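Local atomic coordinates of hypothetical protein XCC3642 (Xanthomonas campestris pv. campestris, PDB entry 2E12), a protein that is of unknown function but adopts a novel variant of the Sm-like motif, a fold that in Sm and Lsm proteins serves RNA binding. Residues V31-D36 / V87-M92; G62-L67 / W80-R85. All coordinates share one frame; numbering follows the deposited sequence.

How the interactions relate
Interactions 1 and 2 lie in two antiparallel sheets of one small Sm-like fold, with centres about 14 Å apart. Interaction 2 is nested in the chain inside the loop that interaction 1 closes: strand 30-35 comes first, then the hairpin of strands 61-70 and 79-82, and finally strand 86-91, which returns to pair with 30-35. Because strand 86-91 follows 79-82 directly, the short 83-85 turn hands the chain from one sheet to the other. The contacts meet there: NH2 of R85 makes a salt bridge to OD2 of D36 (2.9 Å). I33 also packs on L67, so the two sheets touch through apolar side chains.

Interaction 1 (V31-D36 / V87-M92)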
# COMPACT_ATOMS: atom_id res chain seq x y z
N VAL A 31 18.32 5.40 3.96
CA VAL A 31 17.88 4.51 2.90
C VAL A 31 18.49 4.87 1.56
O VAL A 31 19.12 5.92 1.40
CB VAL A 31 16.34 4.57 2.75
CG1 VAL A 31 15.67 4.21 4.07
CG2 VAL A 31 15.93 5.97 2.32
N ARG A 32 18.32 3.97 0.60
CA ARG A 32 18.79 4.20 -0.76
C ARG A 32 17.49 4.08 -1.54
O ARG A 32 16.72 3.14 -1.33
CB ARG A 32 19.77 3.12 -1.20
CG ARG A 32 20.81 3.58 -2.22
CD ARG A 32 22.02 2.65 -2.20
NE ARG A 32 21.63 1.24 -2.19
CZ ARG A 32 20.97 0.63 -3.16
NH1 ARG A 32 20.61 1.30 -4.25
NH2 ARG A 32 20.65 -0.65 -3.05
N ILE A 33 17.25 5.03 -2.44
CA ILE A 33 16.02 5.06 -3.21
C ILE A 33 16.20 4.87 -4.71
O ILE A 33 17.13 5.42 -5.30
CB ILE A 33 15.32 6.41 -2.98
CG1 ILE A 33 15.12 6.62 -1.48
CG2 ILE A 33 13.99 6.44 -3.73
CD1 ILE A 33 14.61 8.01 -1.12
N GLU A 34 15.30 4.10 -5.32
CA GLU A 34 15.32 3.88 -6.76
C GLU A 34 14.23 4.77 -7.36
O GLU A 34 13.06 4.68 -6.96
CB GLU A 34 15.04 2.41 -7.11
CG GLU A 34 16.12 1.43 -6.65
CD GLU A 34 15.98 0.06 -7.29
OE1 GLU A 34 16.72 -0.87 -6.90
OE2 GLU A 34 15.12 -0.09 -8.19
N LEU A 35 14.61 5.62 -8.32
CA LEU A 35 13.70 6.55 -8.99
C LEU A 35 13.36 6.08 -10.41
O LEU A 35 14.16 5.38 -11.03
CB LEU A 35 14.35 7.94 -9.06
CG LEU A 35 14.68 8.61 -7.72
CD1 LEU A 35 15.66 9.74 -7.95
CD2 LEU A 35 13.40 9.11 -7.07
N ASP A 36 12.20 6.49 -10.92
CA ASP A 36 11.76 6.07 -12.26
C ASP A 36 12.50 6.65 -13.47
O ASP A 36 12.12 6.39 -14.61
CB ASP A 36 10.25 6.33 -12.42
CG ASP A 36 9.89 7.81 -12.42
OD1 ASP A 36 10.80 8.65 -12.41
OD2 ASP A 36 8.68 8.12 -12.45
N VAL A 87 10.51 4.08 -7.22
CA VAL A 87 10.30 2.71 -7.70
C VAL A 87 10.69 1.67 -6.64
O VAL A 87 10.17 0.55 -6.63
CB VAL A 87 11.13 2.47 -8.97
CG1 VAL A 87 10.85 1.09 -9.53
CG2 VAL A 87 10.82 3.53 -10.00
N ALA A 88 11.59 2.04 -5.74
CA ALA A 88 12.02 1.11 -4.70
C ALA A 88 12.71 1.85 -3.55
O ALA A 88 13.30 2.90 -3.75
CB ALA A 88 12.98 0.07 -5.29
N VAL A 89 12.61 1.28 -2.35
CA VAL A 89 13.22 1.86 -1.16
C VAL A 89 13.83 0.74 -0.33
O VAL A 89 13.11 -0.14 0.14
CB VAL A 89 12.19 2.60 -0.28
CG1 VAL A 89 12.86 3.11 0.98
CG2 VAL A 89 11.57 3.76 -1.06
N HIS A 90 15.15 0.76 -0.17
CA HIS A 90 15.83 -0.27 0.62
C HIS A 90 16.61 0.35 1.78
O HIS A 90 17.22 1.41 1.64
CB HIS A 90 16.74 -1.09 -0.30
CG HIS A 90 15.98 -1.88 -1.32
ND1 HIS A 90 15.17 -2.94 -0.98
CD2 HIS A 90 15.88 -1.75 -2.66
CE1 HIS A 90 14.59 -3.42 -2.07
NE2 HIS A 90 15.01 -2.71 -3.10
N PRO A 91 16.58 -0.29 2.95
CA PRO A 91 17.27 0.20 4.15
C PRO A 91 18.78 -0.09 4.15
O PRO A 91 19.27 -0.79 3.28
CB PRO A 91 16.56 -0.54 5.26
CG PRO A 91 16.37 -1.90 4.63
CD PRO A 91 15.88 -1.56 3.24
N MET A 92 19.48 0.48 5.14
CA MET A 92 20.93 0.29 5.36
C MET A 92 21.90 1.30 4.74
O MET A 92 22.93 1.63 5.35
CB MET A 92 21.34 -1.14 4.98
CG MET A 92 22.75 -1.52 5.43
SD MET A 92 23.00 -1.38 7.20
CE MET A 92 22.90 -3.06 7.70
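In this Sm-like fold the first strand pairs with the last: strands 31-35 and 87-91 run antiparallel, although some fifty residues separate them in the chain. R32 and H90 form a hydrogen-bonded pair with two nearly straight bonds, and the N of E34 gives another to the O of A88 (2.8 Å). The regular pattern breaks at a classic beta bulge, where V87 and A88 both face E34. The O of E34 is gripped twice, by the N of V87 at 2.6 Å and, through a lone pair, by the more distant and more bent N of A88.

The side chain of E34 lies across A88, on the same face as R32 and H90. With CG anti to the carbonyl carbon (chi1 -66°) and the chain extended beyond it, CB starts 3.6 Å from the CB of A88. CG passes the same methyl, and CD remains 3.6 Å from it. The carboxylate then divides: OE2 stays beside that methyl, whereas OE1 reaches the edge of the H90 ring, 4.4 Å from CD2. No bond joins them, but a charged carboxylate so near might favour a protonated imidazole.

V31, I33 and V89 occupy the opposite, buried face, where L24 and L25 cover V89. Their contacts with one another across the strands are light, the CB of V31 lying 4.2 Å from the CG1 of V89. Within the bulge, V87 sets CG1 anti to its backbone N (chi1 -176°), bringing its other methyl, CG2, to 3.4 Å from the N of D36.

Interaction 2 (G62-L67 / W80-R85); sequences GSNGQL and WIWMDR
Strands 62-67 and 80-82 form an antiparallel hairpin of the Sm-like fold, and the second runs straight into a 3-10 turn at 83-85. L67 and I81 exchange two backbone bonds. The last bond across the pair is from the N of M83 to the O of G65 (2.9 Å), with the donor 31° above the carbonyl plane.

Packing is tightest where Q66 lies along W82, side by side and pointing the same way. Both have CG anti to the carbonyl carbon, and the Q66 chain is extended, so CG sits over one face of the indole as a CH-pi contact, 3.5 Å from the centroid of the six-membered ring. The amide follows nearly flat, its plane 18° from that of the ring, with CD 3.3 Å from CH2 of W82. Its NE2 is held by a hydrogen bond to the OH of Y54, whose ring also meets W82 edge-to-face. On the other side of the sheet, CG of M83 lies 4.0 Å from CB of L67, while SD rests against the backbone of G65; W21 and V22 of helix 12-23 cover M83.

The contact loosens toward W80, which is exposed and meets Q66 only by its ring edge, CE3 lying 3.9 Å from CB in the plane of the indole. The turn, by contrast, is held by outside partners. There ND2 of N64 and OD1 of D84 approach without bonding; each has its own partner, the O of H7 for ND2 and the OH of Y9 for OD1. The other polar amide atom of N64, OD1, turns back on its own strand and accepts the N of G65 at 2.7 Å.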
# COMPACT_ATOMS: atom_id res chain seq x y z
N GLY A 62 -5.64 15.66 -6.73
CA GLY A 62 -5.23 14.28 -6.53
C GLY A 62 -4.18 14.13 -5.44
O GLY A 62 -3.82 15.10 -4.78
N SER A 63 -3.68 12.91 -5.24
CA SER A 63 -2.69 12.68 -4.19
C SER A 63 -1.25 12.62 -4.67
O SER A 63 -0.97 12.31 -5.82
CB SER A 63 -3.02 11.38 -3.45
OG SER A 63 -4.24 11.52 -2.75
N ASN A 64 -0.34 12.94 -3.76
CA ASN A 64 1.10 12.93 -4.01
C ASN A 64 1.80 13.31 -2.70
O ASN A 64 1.14 13.50 -1.68
CB ASN A 64 1.47 13.92 -5.10
CG ASN A 64 2.73 13.53 -5.84
OD1 ASN A 64 3.58 12.81 -5.32
ND2 ASN A 64 2.86 14.01 -7.06
N GLY A 65 3.12 13.44 -2.74
CA GLY A 65 3.86 13.82 -1.55
C GLY A 65 5.26 14.33 -1.85
O GLY A 65 5.82 14.06 -2.92
N GLN A 66 5.84 15.06 -0.90
CA GLN A 66 7.18 15.61 -1.07
C GLN A 66 8.11 15.04 -0.01
O GLN A 66 7.77 15.02 1.17
CB GLN A 66 7.14 17.14 -0.98
CG GLN A 66 6.30 17.78 -2.10
CD GLN A 66 6.21 19.29 -1.99
OE1 GLN A 66 7.18 20.00 -2.23
NE2 GLN A 66 5.04 19.79 -1.60
N LEU A 67 9.27 14.58 -0.46
CA LEU A 67 10.30 13.97 0.39
C LEU A 67 11.57 14.81 0.36
O LEU A 67 12.02 15.25 -0.70
CB LEU A 67 10.61 12.57 -0.12
CG LEU A 67 11.76 11.76 0.50
CD1 LEU A 67 11.42 11.38 1.92
CD2 LEU A 67 11.99 10.50 -0.33
N TRP A 80 14.86 17.80 -2.44
CA TRP A 80 13.42 17.56 -2.35
C TRP A 80 12.97 16.85 -3.61
O TRP A 80 13.33 17.25 -4.72
CB TRP A 80 12.64 18.88 -2.23
CG TRP A 80 12.71 19.52 -0.88
CD1 TRP A 80 13.72 20.29 -0.38
CD2 TRP A 80 11.72 19.44 0.16
NE1 TRP A 80 13.42 20.70 0.90
CE2 TRP A 80 12.20 20.19 1.25
CE3 TRP A 80 10.48 18.80 0.27
CZ2 TRP A 80 11.47 20.33 2.44
CZ3 TRP A 80 9.76 18.94 1.45
CH2 TRP A 80 10.26 19.69 2.52
N ILE A 81 12.19 15.79 -3.44
CA ILE A 81 11.70 15.02 -4.58
C ILE A 81 10.21 14.71 -4.41
O ILE A 81 9.73 14.57 -3.29
CB ILE A 81 12.45 13.67 -4.68
CG1 ILE A 81 13.94 13.92 -4.90
CG2 ILE A 81 11.86 12.84 -5.81
CD1 ILE A 81 14.76 12.65 -5.03
N TRP A 82 9.49 14.62 -5.52
CA TRP A 82 8.08 14.26 -5.44
C TRP A 82 8.08 12.74 -5.40
O TRP A 82 8.78 12.09 -6.18
CB TRP A 82 7.30 14.79 -6.65
CG TRP A 82 7.15 16.28 -6.64
CD1 TRP A 82 7.99 17.19 -7.22
CD2 TRP A 82 6.15 17.04 -5.96
NE1 TRP A 82 7.57 18.47 -6.94
CE2 TRP A 82 6.44 18.41 -6.17
CE3 TRP A 82 5.03 16.70 -5.19
CZ2 TRP A 82 5.65 19.43 -5.63
CZ3 TRP A 82 4.24 17.72 -4.65
CH2 TRP A 82 4.57 19.07 -4.88
N MET A 83 7.31 12.18 -4.47
CA MET A 83 7.28 10.73 -4.27
C MET A 83 6.74 9.82 -5.38
O MET A 83 7.02 8.63 -5.37
CB MET A 83 6.58 10.43 -2.94
CG MET A 83 7.46 10.73 -1.73
SD MET A 83 6.56 10.92 -0.17
CE MET A 83 6.39 9.21 0.33
N ASP A 84 5.97 10.36 -6.32
CA ASP A 84 5.46 9.52 -7.41
C ASP A 84 6.59 9.04 -8.33
O ASP A 84 6.38 8.22 -9.22
CB ASP A 84 4.43 10.28 -8.25
CG ASP A 84 4.95 11.60 -8.79
OD1 ASP A 84 4.33 12.15 -9.73
OD2 ASP A 84 5.98 12.10 -8.28
N ARG A 85 7.79 9.55 -8.10
CA ARG A 85 8.95 9.18 -8.91
C ARG A 85 9.70 7.95 -8.37
O ARG A 85 10.62 7.44 -9.00
CB ARG A 85 9.93 10.36 -8.99
CG ARG A 85 9.28 11.69 -9.37
CD ARG A 85 8.89 11.77 -10.85
NE ARG A 85 7.83 10.83 -11.22
CZ ARG A 85 7.32 10.73 -12.44
NH1 ARG A 85 7.75 11.51 -13.42
NH2 ARG A 85 6.36 9.84 -12.69